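Local coordinates for protein endoglucanase (Fervidobacterium pennivorans DSM 9078, PDB 6KDD) that probably hydrolyses beta-1,4-glucosidic bonds in cellulose-like glucans, as a family 5 glycoside hydrolase built on a TIM barrel, at residues N117-I122 with E140-P145. Numbering follows the deposited sequence.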
loop_
_atom_site.group_PDB
_atom_site.type_symbol
_atom_site.label_atom_id
_atom_site.label_comp_id
_atom_site.label_asym_id
_atom_site.label_seq_id
_atom_site.Cartn_x
_atom_site.Cartn_y
_atom_site.Cartn_z
ATOM N N ASN A 117 -13.821 15.151 6.806
ATOM C CA ASN A 117 -13.061 16.223 7.432
ATOM C C ASN A 117 -12.226 15.659 8.589
ATOM O O ASN A 117 -11.270 16.294 9.049
ATOM C CB ASN A 117 -13.904 17.468 7.744
ATOM C CG ASN A 117 -15.090 17.231 8.663
ATOM O OD1 ASN A 117 -14.982 16.553 9.685
ATOM N ND2 ASN A 117 -16.231 17.819 8.322
ATOM N N VAL A 118 -12.587 14.466 9.059
ATOM C CA VAL A 118 -11.758 13.778 10.042
ATOM C C VAL A 118 -10.461 13.309 9.378
ATOM O O VAL A 118 -9.384 13.497 9.959
ATOM C CB VAL A 118 -12.488 12.601 10.704
ATOM C CG1 VAL A 118 -11.583 11.801 11.640
ATOM C CG2 VAL A 118 -13.746 13.037 11.418
ATOM N N LEU A 119 -10.574 12.687 8.187
ATOM C CA LEU A 119 -9.389 12.349 7.398
ATOM C C LEU A 119 -8.528 13.602 7.202
ATOM O O LEU A 119 -7.312 13.525 7.262
ATOM C CB LEU A 119 -9.731 11.719 6.038
ATOM C CG LEU A 119 -8.526 11.198 5.218
ATOM C CD1 LEU A 119 -7.805 10.063 5.949
ATOM C CD2 LEU A 119 -8.901 10.791 3.799
ATOM N N VAL A 120 -9.161 14.754 6.927
ATOM C CA VAL A 120 -8.418 15.975 6.671
ATOM C C VAL A 120 -7.576 16.323 7.903
ATOM O O VAL A 120 -6.397 16.647 7.757
ATOM C CB VAL A 120 -9.323 17.148 6.202
ATOM C CG1 VAL A 120 -8.596 18.490 6.327
ATOM C CG2 VAL A 120 -9.742 16.973 4.747
ATOM N N GLU A 121 -8.181 16.193 9.092
ATOM C CA GLU A 121 -7.555 16.594 10.343
ATOM C C GLU A 121 -6.494 15.590 10.785
ATOM O O GLU A 121 -5.484 15.968 11.391
ATOM C CB GLU A 121 -8.602 16.770 11.447
ATOM C CG GLU A 121 -9.406 18.070 11.309
ATOM C CD GLU A 121 -8.596 19.333 11.039
ATOM O OE1 GLU A 121 -7.602 19.582 11.763
ATOM O OE2 GLU A 121 -8.918 20.048 10.078
ATOM N N ILE A 122 -6.745 14.300 10.507
ATOM C CA ILE A 122 -5.739 13.283 10.779
ATOM C C ILE A 122 -4.483 13.663 10.026
ATOM O O ILE A 122 -3.398 13.734 10.615
ATOM C CB ILE A 122 -6.264 11.856 10.443
ATOM C CG1 ILE A 122 -7.251 11.412 11.520
ATOM C CG2 ILE A 122 -5.098 10.864 10.359
ATOM C CD1 ILE A 122 -8.058 10.134 11.202
ATOM N N GLU A 140 0.666 8.659 2.234
ATOM C CA GLU A 140 -0.313 8.084 1.318
ATOM C C GLU A 140 -1.681 8.368 1.927
ATOM O O GLU A 140 -1.999 7.924 3.023
ATOM C CB GLU A 140 -0.034 6.589 1.080
ATOM C CG GLU A 140 -1.167 5.903 0.298
ATOM C CD GLU A 140 -0.977 4.393 0.187
ATOM O OE1 GLU A 140 -0.096 3.846 0.900
ATOM O OE2 GLU A 140 -1.702 3.755 -0.632
ATOM N N ILE A 141 -2.480 9.197 1.249
ATOM C CA ILE A 141 -3.651 9.753 1.930
ATOM C C ILE A 141 -4.589 8.668 2.461
ATOM O O ILE A 141 -5.009 8.691 3.619
ATOM C CB ILE A 141 -4.389 10.730 0.985
ATOM C CG1 ILE A 141 -3.497 11.955 0.755
ATOM C CG2 ILE A 141 -5.747 11.097 1.585
ATOM C CD1 ILE A 141 -4.078 13.008 -0.164
ATOM N N TYR A 142 -5.017 7.754 1.580
ATOM C CA TYR A 142 -5.941 6.749 2.078
ATOM C C TYR A 142 -5.820 5.463 1.246
ATOM O O TYR A 142 -5.723 5.542 0.044
ATOM C CB TYR A 142 -7.380 7.276 2.028
ATOM C CG TYR A 142 -8.287 6.317 2.733
ATOM C CD1 TYR A 142 -8.105 6.078 4.083
ATOM C CD2 TYR A 142 -9.203 5.541 2.039
ATOM C CE1 TYR A 142 -8.852 5.130 4.750
ATOM C CE2 TYR A 142 -10.013 4.635 2.709
ATOM C CZ TYR A 142 -9.807 4.410 4.049
ATOM O OH TYR A 142 -10.562 3.524 4.746
ATOM N N ASN A 143 -5.813 4.316 1.923
ATOM C CA ASN A 143 -5.744 2.978 1.336
ATOM C C ASN A 143 -7.112 2.608 0.734
ATOM O O ASN A 143 -8.103 2.651 1.433
ATOM C CB ASN A 143 -5.392 1.938 2.416
ATOM C CG ASN A 143 -5.384 0.513 1.886
ATOM O OD1 ASN A 143 -6.258 -0.291 2.232
ATOM N ND2 ASN A 143 -4.439 0.208 1.023
ATOM N N GLU A 144 -7.145 2.284 -0.564
ATOM C CA GLU A 144 -8.282 1.588 -1.180
ATOM C C GLU A 144 -9.605 2.290 -0.868
ATOM O O GLU A 144 -10.463 1.744 -0.187
ATOM C CB GLU A 144 -8.337 0.141 -0.674
ATOM C CG GLU A 144 -7.210 -0.672 -1.269
ATOM C CD GLU A 144 -7.299 -2.144 -0.875
ATOM O OE1 GLU A 144 -8.278 -2.540 -0.254
ATOM O OE2 GLU A 144 -6.411 -2.876 -1.263
ATOM N N PRO A 145 -9.823 3.512 -1.385
ATOM C CA PRO A 145 -11.169 4.112 -1.373
ATOM C C PRO A 145 -12.137 3.153 -2.077
ATOM O O PRO A 145 -11.803 2.555 -3.089
ATOM C CB PRO A 145 -10.981 5.384 -2.232
ATOM C CG PRO A 145 -9.480 5.690 -2.178
ATOM C CD PRO A 145 -8.820 4.316 -2.114
#
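The carbonyl oxygen of Ile141 receives a hydrogen bond from the indole NE1 of Trp123, on the same helix as Leu119, and Leu119 CD1 rests 3.9 Å from that oxygen. The carbonyl of the buried Ile141 thus finds its partner on the neighbouring helix, while the rest of the contact is apolar. Leu119 starts out toward the loop at its CB, and chi1 of -174°, placing CG opposite the backbone N, carries the fork on to it. Each methyl touches both Ile141 and Tyr142, at different atoms. CD2 meets Ile141 CG2 at 3.9 Å and Tyr142 CB at 4.2 Å; CD1 lies obliquely by the tyrosine ring, 4.4 Å from Tyr142 CD1. Leucine, forked at its end, suits a place where one side chain touches two successive residues. Ile141 answers with its beta branch: chi1 -68° puts CG1 opposite the carbonyl carbon and CG2 opposite the backbone N, and CG2 is the branch that meets Leu119, the two side chains crossing at about a right angle. The Ile141 side chain also touches Trp154, Val161, Val174 and Ile176. Tyr142 offers hydrocarbon at CB, yet the hydroxyl of this buried residue is hydrogen-bonded with Phe105 N, so an aromatic with a polar end fits here. Directly after it, Asn143-Glu144-Pro145 forms the Asn-Glu-Pro signature of family 5 enzymes, whose glutamate serves as the general acid/base in characterised relatives. The contact therefore packs helix 112-129 against the start of the loop that leaves barrel strand 137-140, with strand 174-177 and helix 151-168 also packing on Ile141.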